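Local structure of activated BY transcription factor SSRB (2WNW) at residues G160-E165 with C206-E211; S145-M150 with A168-I173. The protein is a glycoside hydrolase family 30 protein of Salmonella, built from a TIM-barrel domain and a beta-sandwich domain. All coordinates share one frame; numbering follows the deposited sequence.

Contact 1: G160-E165 with C206-E211; sequences GKLRRE and CLYSVE
Two loops of the TIM barrel meet here: 160-165 lies between barrel strand 138-143 and helix 167-183, while the loop residues of 206-211 lead into helix 210-227. One direct backbone hydrogen bond joins them. Leu207 N donates to Gly160 O at 2.8 Å, almost straight at hydrogen (175°) and nearly along the C=O axis. Gly160 has a positive phi, and at its backbone angles a CB would jam against the preceding carbonyl oxygen. A water bridges the other side of Leu207: it accepts from Leu162 N, two residues past Gly160, and donates to Leu207 O at 2.5 Å. The same water lies over the centre of the Tyr208 ring, on one face.

Van der Waals packing flanks this polar seam. Leu162, with CG anti to its backbone N, brings CD2 to 3.7 Å from Tyr208 OH and 4.3 Å from Tyr208 CE1, the two side chains crossing obliquely. Cys206 SG rests 3.7 Å from Leu162 N, and Trp170 of helix 167-183 packs on both Leu162 and Tyr208.

Charge enters through Lys161, whose amino group forms a salt bridge with Glu212 in the first turn of helix 210-227; Glu212 also accepts from Ser209 N, at the helix N-cap. To get there the lysine chain crosses Leu207 at about a right angle and bends at chi3 (72°), laying Lys161 CE 3.5 Å from Leu207 O.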
ATOM      1  N   GLY A 160     -26.969   4.700 -24.196  1.00 19.01           N
ATOM      2  CA  GLY A 160     -27.807   5.850 -24.475  1.00 18.69           C
ATOM      3  C   GLY A 160     -27.600   6.852 -23.353  1.00 19.48           C
ATOM      4  O   GLY A 160     -26.847   6.583 -22.415  1.00 18.29           O
ATOM      5  N   LYS A 161     -28.251   8.008 -23.442  1.00 18.91           N
ATOM      6  CA  LYS A 161     -28.120   9.030 -22.408  1.00 19.37           C
ATOM      7  C   LYS A 161     -29.480   9.608 -22.045  1.00 19.01           C
ATOM      8  O   LYS A 161     -30.442   9.487 -22.803  1.00 18.12           O
ATOM      9  CB  LYS A 161     -27.208  10.162 -22.886  1.00 20.19           C
ATOM     10  CG  LYS A 161     -25.839   9.699 -23.345  1.00 22.84           C
ATOM     11  CD  LYS A 161     -24.931  10.869 -23.685  1.00 26.73           C
ATOM     12  CE  LYS A 161     -24.482  11.605 -22.431  1.00 30.21           C
ATOM     13  NZ  LYS A 161     -23.471  12.656 -22.737  1.00 34.44           N
ATOM     14  N   LEU A 162     -29.558  10.231 -20.874  1.00 19.32           N
ATOM     15  CA  LEU A 162     -30.796  10.851 -20.431  1.00 18.02           C
ATOM     16  C   LEU A 162     -30.968  12.102 -21.285  1.00 18.79           C
ATOM     17  O   LEU A 162     -30.035  12.890 -21.425  1.00 17.98           O
ATOM     18  CB  LEU A 162     -30.691  11.240 -18.950  1.00 18.14           C
ATOM     19  CG  LEU A 162     -31.887  11.964 -18.322  1.00 17.14           C
ATOM     20  CD1 LEU A 162     -33.112  11.073 -18.385  1.00 17.10           C
ATOM     21  CD2 LEU A 162     -31.565  12.326 -16.872  1.00 19.35           C
ATOM     22  N   ARG A 163     -32.141  12.277 -21.885  1.00 20.03           N
ATOM     23  CA  ARG A 163     -32.363  13.463 -22.701  1.00 21.37           C
ATOM     24  C   ARG A 163     -32.295  14.668 -21.775  1.00 20.75           C
ATOM     25  O   ARG A 163     -32.857  14.650 -20.682  1.00 20.25           O
ATOM     26  CB  ARG A 163     -33.725  13.397 -23.398  1.00 22.24           C
ATOM     27  CG  ARG A 163     -33.770  12.401 -24.545  1.00 24.52           C
ATOM     28  CD  ARG A 163     -35.043  12.567 -25.363  1.00 27.55           C
ATOM     29  NE  ARG A 163     -36.223  12.069 -24.666  1.00 28.83           N
ATOM     30  CZ  ARG A 163     -37.357  12.750 -24.525  1.00 28.97           C
ATOM     31  NH1 ARG A 163     -37.473  13.972 -25.026  1.00 31.44           N
ATOM     32  NH2 ARG A 163     -38.387  12.200 -23.896  1.00 27.26           N
ATOM     33  N   ARG A 164     -31.598  15.711 -22.209  1.00 23.54           N
ATOM     34  CA  ARG A 164     -31.448  16.901 -21.382  1.00 24.96           C
ATOM     35  C   ARG A 164     -32.780  17.453 -20.890  1.00 24.96           C
ATOM     36  O   ARG A 164     -32.870  17.948 -19.768  1.00 22.75           O
ATOM     37  CB  ARG A 164     -30.692  17.993 -22.144  1.00 30.09           C
ATOM     38  CG  ARG A 164     -30.473  19.256 -21.323  1.00 35.80           C
ATOM     39  CD  ARG A 164     -29.620  18.979 -20.087  1.00 40.84           C
ATOM     40  NE  ARG A 164     -29.756  20.034 -19.086  1.00 45.21           N
ATOM     41  CZ  ARG A 164     -29.010  20.130 -17.990  1.00 46.81           C
ATOM     42  NH1 ARG A 164     -28.066  19.232 -17.746  1.00 47.44           N
ATOM     43  NH2 ARG A 164     -29.212  21.124 -17.135  1.00 47.90           N
ATOM     44  N   GLU A 165     -33.818  17.358 -21.716  1.00 23.55           N
ATOM     45  CA  GLU A 165     -35.122  17.870 -21.316  1.00 23.90           C
ATOM     46  C   GLU A 165     -35.847  16.948 -20.336  1.00 23.56           C
ATOM     47  O   GLU A 165     -36.969  17.242 -19.916  1.00 22.14           O
ATOM     48  CB  GLU A 165     -36.005  18.135 -22.546  1.00 25.92           C
ATOM     49  CG  GLU A 165     -36.353  16.918 -23.393  1.00 28.47           C
ATOM     50  CD  GLU A 165     -35.299  16.588 -24.444  1.00 31.80           C
ATOM     51  OE1 GLU A 165     -35.627  15.829 -25.382  1.00 34.18           O
ATOM     52  OE2 GLU A 165     -34.153  17.074 -24.338  1.00 31.11           O
ATOM     53  N   CYS A 206     -26.844   3.572 -18.731  1.00 18.58           N
ATOM     54  CA  CYS A 206     -27.069   4.939 -19.186  1.00 17.04           C
ATOM     55  C   CYS A 206     -25.780   5.724 -18.985  1.00 18.84           C
ATOM     56  O   CYS A 206     -25.161   5.641 -17.924  1.00 18.77           O
ATOM     57  CB  CYS A 206     -28.206   5.573 -18.377  1.00 16.03           C
ATOM     58  SG  CYS A 206     -28.740   7.199 -18.955  1.00 17.72           S
ATOM     59  N   LEU A 207     -25.381   6.488 -19.998  1.00 18.42           N
ATOM     60  CA  LEU A 207     -24.147   7.263 -19.933  1.00 19.69           C
ATOM     61  C   LEU A 207     -24.324   8.717 -19.514  1.00 19.73           C
ATOM     62  O   LEU A 207     -25.288   9.378 -19.896  1.00 19.02           O
ATOM     63  CB  LEU A 207     -23.444   7.245 -21.292  1.00 19.99           C
ATOM     64  CG  LEU A 207     -23.116   5.895 -21.927  1.00 23.30           C
ATOM     65  CD1 LEU A 207     -22.541   6.134 -23.318  1.00 21.79           C
ATOM     66  CD2 LEU A 207     -22.127   5.132 -21.059  1.00 22.37           C
ATOM     67  N   TYR A 208     -23.372   9.199 -18.724  1.00 19.65           N
ATOM     68  CA  TYR A 208     -23.337  10.582 -18.254  1.00 19.69           C
ATOM     69  C   TYR A 208     -21.876  11.004 -18.277  1.00 19.84           C
ATOM     70  O   TYR A 208     -21.001  10.220 -17.904  1.00 19.81           O
ATOM     71  CB  TYR A 208     -23.791  10.712 -16.799  1.00 19.26           C
ATOM     72  CG  TYR A 208     -25.257  10.522 -16.504  1.00 18.78           C
ATOM     73  CD1 TYR A 208     -26.092  11.619 -16.283  1.00 19.27           C
ATOM     74  CD2 TYR A 208     -25.790   9.244 -16.341  1.00 19.53           C
ATOM     75  CE1 TYR A 208     -27.423  11.443 -15.890  1.00 18.73           C
ATOM     76  CE2 TYR A 208     -27.110   9.058 -15.955  1.00 18.32           C
ATOM     77  CZ  TYR A 208     -27.918  10.160 -15.726  1.00 18.47           C
ATOM     78  OH  TYR A 208     -29.213   9.963 -15.302  1.00 18.09           O
ATOM     79  N   SER A 209     -21.607  12.229 -18.708  1.00 18.20           N
ATOM     80  CA  SER A 209     -20.242  12.737 -18.684  1.00 18.67           C
ATOM     81  C   SER A 209     -20.117  13.173 -17.226  1.00 17.40           C
ATOM     82  O   SER A 209     -21.125  13.242 -16.525  1.00 15.87           O
ATOM     83  CB  SER A 209     -20.100  13.957 -19.590  1.00 18.64           C
ATOM     84  OG  SER A 209     -20.928  15.009 -19.122  1.00 18.17           O
ATOM     85  N   VAL A 210     -18.909  13.466 -16.757  1.00 17.81           N
ATOM     86  CA  VAL A 210     -18.759  13.885 -15.362  1.00 18.02           C
ATOM     87  C   VAL A 210     -19.527  15.188 -15.104  1.00 18.79           C
ATOM     88  O   VAL A 210     -20.092  15.385 -14.023  1.00 16.87           O
ATOM     89  CB  VAL A 210     -17.259  14.049 -14.977  1.00 17.37           C
ATOM     90  CG1 VAL A 210     -16.616  15.139 -15.799  1.00 18.03           C
ATOM     91  CG2 VAL A 210     -17.135  14.346 -13.490  1.00 18.82           C
ATOM     92  N   GLU A 211     -19.564  16.066 -16.103  1.00 17.53           N
ATOM     93  CA  GLU A 211     -20.293  17.330 -15.978  1.00 19.74           C
ATOM     94  C   GLU A 211     -21.793  17.054 -15.807  1.00 18.75           C
ATOM     95  O   GLU A 211     -22.463  17.681 -14.986  1.00 18.57           O
ATOM     96  CB  GLU A 211     -20.095  18.198 -17.227  1.00 23.31           C
ATOM     97  CG  GLU A 211     -18.687  18.752 -17.450  1.00 28.76           C
ATOM     98  CD  GLU A 211     -17.686  17.703 -17.914  1.00 31.99           C
ATOM     99  OE1 GLU A 211     -18.098  16.705 -18.548  1.00 30.44           O
ATOM    100  OE2 GLU A 211     -16.480  17.894 -17.659  1.00 34.61           O
TER
HETATM  101  O   HOH W   1     -27.278  10.790 -19.275  1.00 19.47           O

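Contact 2: S145-M150 with A168-I173; sequences SPPAFM and ADWADI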
ATOM      1  N   SER A 145     -30.768   2.611 -15.170  1.00 16.98           N
ATOM      2  CA  SER A 145     -31.284   3.317 -16.344  1.00 16.73           C
ATOM      3  C   SER A 145     -32.630   4.002 -16.155  1.00 16.39           C
ATOM      4  O   SER A 145     -33.520   3.472 -15.493  1.00 16.12           O
ATOM      5  CB  SER A 145     -31.407   2.364 -17.541  1.00 18.23           C
ATOM      6  OG  SER A 145     -32.008   3.023 -18.656  1.00 16.97           O
ATOM      7  N   PRO A 146     -32.781   5.212 -16.720  1.00 17.41           N
ATOM      8  CA  PRO A 146     -34.039   5.960 -16.628  1.00 17.31           C
ATOM      9  C   PRO A 146     -35.006   5.227 -17.562  1.00 17.56           C
ATOM     10  O   PRO A 146     -34.595   4.316 -18.286  1.00 17.48           O
ATOM     11  CB  PRO A 146     -33.671   7.340 -17.181  1.00 16.61           C
ATOM     12  CG  PRO A 146     -32.198   7.459 -16.878  1.00 18.50           C
ATOM     13  CD  PRO A 146     -31.697   6.069 -17.233  1.00 17.00           C
ATOM     14  N   PRO A 147     -36.296   5.606 -17.561  1.00 17.56           N
ATOM     15  CA  PRO A 147     -37.258   4.934 -18.445  1.00 17.93           C
ATOM     16  C   PRO A 147     -36.790   5.089 -19.893  1.00 17.67           C
ATOM     17  O   PRO A 147     -36.127   6.071 -20.225  1.00 17.75           O
ATOM     18  CB  PRO A 147     -38.561   5.688 -18.179  1.00 17.71           C
ATOM     19  CG  PRO A 147     -38.396   6.166 -16.753  1.00 17.58           C
ATOM     20  CD  PRO A 147     -36.957   6.628 -16.731  1.00 16.49           C
ATOM     21  N   ALA A 148     -37.143   4.133 -20.749  1.00 17.63           N
ATOM     22  CA  ALA A 148     -36.732   4.168 -22.148  1.00 18.55           C
ATOM     23  C   ALA A 148     -37.046   5.467 -22.888  1.00 18.46           C
ATOM     24  O   ALA A 148     -36.171   6.029 -23.548  1.00 18.08           O
ATOM     25  CB  ALA A 148     -37.340   2.984 -22.905  1.00 19.42           C
ATOM     26  N   PHE A 149     -38.281   5.952 -22.778  1.00 18.14           N
ATOM     27  CA  PHE A 149     -38.659   7.170 -23.489  1.00 19.88           C
ATOM     28  C   PHE A 149     -37.910   8.426 -23.059  1.00 19.62           C
ATOM     29  O   PHE A 149     -37.961   9.442 -23.750  1.00 20.72           O
ATOM     30  CB  PHE A 149     -40.175   7.416 -23.404  1.00 19.31           C
ATOM     31  CG  PHE A 149     -40.654   7.895 -22.062  1.00 19.98           C
ATOM     32  CD1 PHE A 149     -40.845   7.003 -21.010  1.00 20.02           C
ATOM     33  CD2 PHE A 149     -40.943   9.245 -21.857  1.00 18.43           C
ATOM     34  CE1 PHE A 149     -41.323   7.443 -19.773  1.00 18.28           C
ATOM     35  CE2 PHE A 149     -41.419   9.695 -20.624  1.00 20.36           C
ATOM     36  CZ  PHE A 149     -41.610   8.792 -19.581  1.00 19.32           C
ATOM     37  N   MET A 150     -37.208   8.358 -21.930  1.00 19.53           N
ATOM     38  CA  MET A 150     -36.448   9.507 -21.445  1.00 19.68           C
ATOM     39  C   MET A 150     -35.007   9.496 -21.952  1.00 20.22           C
ATOM     40  O   MET A 150     -34.227  10.392 -21.633  1.00 19.33           O
ATOM     41  CB  MET A 150     -36.431   9.535 -19.912  1.00 20.24           C
ATOM     42  CG  MET A 150     -37.763   9.863 -19.263  1.00 21.51           C
ATOM     43  SD  MET A 150     -37.557  10.275 -17.514  1.00 25.57           S
ATOM     44  CE  MET A 150     -39.256  10.322 -16.987  1.00 23.83           C
ATOM     45  N   ALA A 168     -35.179  16.969 -15.131  1.00 19.12           N
ATOM     46  CA  ALA A 168     -36.124  17.269 -14.062  1.00 18.36           C
ATOM     47  C   ALA A 168     -37.087  16.107 -13.836  1.00 19.19           C
ATOM     48  O   ALA A 168     -37.363  15.725 -12.694  1.00 17.76           O
ATOM     49  CB  ALA A 168     -36.901  18.538 -14.394  1.00 20.27           C
ATOM     50  N   ASP A 169     -37.598  15.540 -14.926  1.00 18.62           N
ATOM     51  CA  ASP A 169     -38.541  14.432 -14.821  1.00 18.97           C
ATOM     52  C   ASP A 169     -37.936  13.184 -14.180  1.00 18.50           C
ATOM     53  O   ASP A 169     -38.600  12.502 -13.400  1.00 18.46           O
ATOM     54  CB  ASP A 169     -39.108  14.080 -16.202  1.00 22.74           C
ATOM     55  CG  ASP A 169     -39.922  15.213 -16.808  1.00 27.29           C
ATOM     56  OD1 ASP A 169     -40.754  15.800 -16.088  1.00 27.98           O
ATOM     57  OD2 ASP A 169     -39.739  15.506 -18.008  1.00 32.52           O
ATOM     58  N   TRP A 170     -36.683  12.883 -14.507  1.00 18.28           N
ATOM     59  CA  TRP A 170     -36.022  11.705 -13.941  1.00 17.60           C
ATOM     60  C   TRP A 170     -35.791  11.955 -12.451  1.00 17.32           C
ATOM     61  O   TRP A 170     -36.003  11.070 -11.622  1.00 16.14           O
ATOM     62  CB  TRP A 170     -34.686  11.453 -14.652  1.00 17.83           C
ATOM     63  CG  TRP A 170     -33.899  10.240 -14.174  1.00 17.81           C
ATOM     64  CD1 TRP A 170     -32.538  10.158 -14.048  1.00 18.66           C
ATOM     65  CD2 TRP A 170     -34.411   8.942 -13.817  1.00 17.78           C
ATOM     66  NE1 TRP A 170     -32.171   8.900 -13.639  1.00 19.26           N
ATOM     67  CE2 TRP A 170     -33.296   8.132 -13.489  1.00 18.62           C
ATOM     68  CE3 TRP A 170     -35.697   8.385 -13.744  1.00 17.77           C
ATOM     69  CZ2 TRP A 170     -33.427   6.793 -13.095  1.00 18.10           C
ATOM     70  CZ3 TRP A 170     -35.829   7.049 -13.351  1.00 18.14           C
ATOM     71  CH2 TRP A 170     -34.697   6.270 -13.032  1.00 18.94           C
ATOM     72  N   ALA A 171     -35.364  13.169 -12.110  1.00 16.42           N
ATOM     73  CA  ALA A 171     -35.136  13.506 -10.711  1.00 17.17           C
ATOM     74  C   ALA A 171     -36.449  13.374  -9.939  1.00 17.71           C
ATOM     75  O   ALA A 171     -36.462  12.881  -8.810  1.00 16.89           O
ATOM     76  CB  ALA A 171     -34.592  14.920 -10.589  1.00 18.37           C
ATOM     77  N   ASP A 172     -37.554  13.807 -10.548  1.00 17.84           N
ATOM     78  CA  ASP A 172     -38.856  13.715  -9.893  1.00 19.06           C
ATOM     79  C   ASP A 172     -39.266  12.261  -9.667  1.00 18.62           C
ATOM     80  O   ASP A 172     -39.888  11.940  -8.656  1.00 19.40           O
ATOM     81  CB  ASP A 172     -39.945  14.428 -10.709  1.00 19.64           C
ATOM     82  CG  ASP A 172     -39.834  15.939 -10.640  1.00 21.28           C
ATOM     83  OD1 ASP A 172     -39.248  16.455  -9.663  1.00 20.73           O
ATOM     84  OD2 ASP A 172     -40.352  16.613 -11.557  1.00 22.95           O
ATOM     85  N   ILE A 173     -38.932  11.385 -10.611  1.00 18.19           N
ATOM     86  CA  ILE A 173     -39.265   9.974 -10.460  1.00 17.83           C
ATOM     87  C   ILE A 173     -38.496   9.390  -9.281  1.00 17.23           C
ATOM     88  O   ILE A 173     -39.049   8.622  -8.492  1.00 17.41           O
ATOM     89  CB  ILE A 173     -38.914   9.164 -11.723  1.00 19.06           C
ATOM     90  CG1 ILE A 173     -39.858   9.555 -12.862  1.00 20.06           C
ATOM     91  CG2 ILE A 173     -39.009   7.662 -11.430  1.00 17.02           C
ATOM     92  CD1 ILE A 173     -39.599   8.804 -14.138  1.00 24.38           C
TER
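The indole of Trp170 is the broad flat group, and Pro146 covers one of its faces. Pro146 CA stands 3.6 Å from the centroid of the six-membered ring, only 11° off the normal, a CH-pi contact over the face. Pro146 CB lies above the middle of the indole, and CG moves on toward the pyrrole side, 3.5 Å from Trp170 NE1. The pyrrolidine thus spans both rings, crossing the tryptophan side chain at about a right angle. Pro147 approaches the same indole obliquely, with CD 3.6 Å from Trp170 CZ3. At the edge, in the ring plane, sits Ile173 CD1. The smaller flat group, the Phe149 ring, has Met150 CG over one face, offset toward the rim.

In the TIM-barrel domain this contact packs the loop leaving strand 138-143 against the helix that follows it, 167-183. Trp170 CG is anti to the backbone N (chi1 -179°), which carries the indole from the helix to the two prolines; Phe216 of helix 210-227 also meets its rings, with planes at about 30°.

Further along the loop, Met150 takes over. Its CG is anti to the carbonyl carbon and the chain runs extended beyond CG, so the sulphur passes the base of Trp170, with Met150 SD 4.2 Å from Trp170 CB, and the methyl reaches the helix surface. There Met150 CE touches Asp169 CB at 3.8 Å. The 3-10 turn that presents Met150 is closed by Met150 N donating to Pro147 O, and Leu109 of helix 106-110 packs on both Met150 and Asp169. Ile173 CD1 touches Pro147 CG at 3.9 Å and meets Met150 CE tip to tip at 3.2 Å, tighter than usual for two carbons.

Overall arrangement
Both contacts belong to the TIM-barrel domain, on the same side of the chain's centre, with their own centres about 11 Å apart. Their segments alternate along the chain: 145-150, 160-165, 168-173, then 206-211. The first two share the loop between strand 138-143 and helix 167-183, so contact 2 packs the start of that loop on its own helix, while contact 1 ties its later part to the entrance of helix 210-227. The two are joined directly: Arg163 N lies 2.8 Å from Met150 O, and Arg163 NH2 2.8 Å from Phe149 O, both probable hydrogen bonds. The long loop is thereby held together internally as well as against two successive barrel helices.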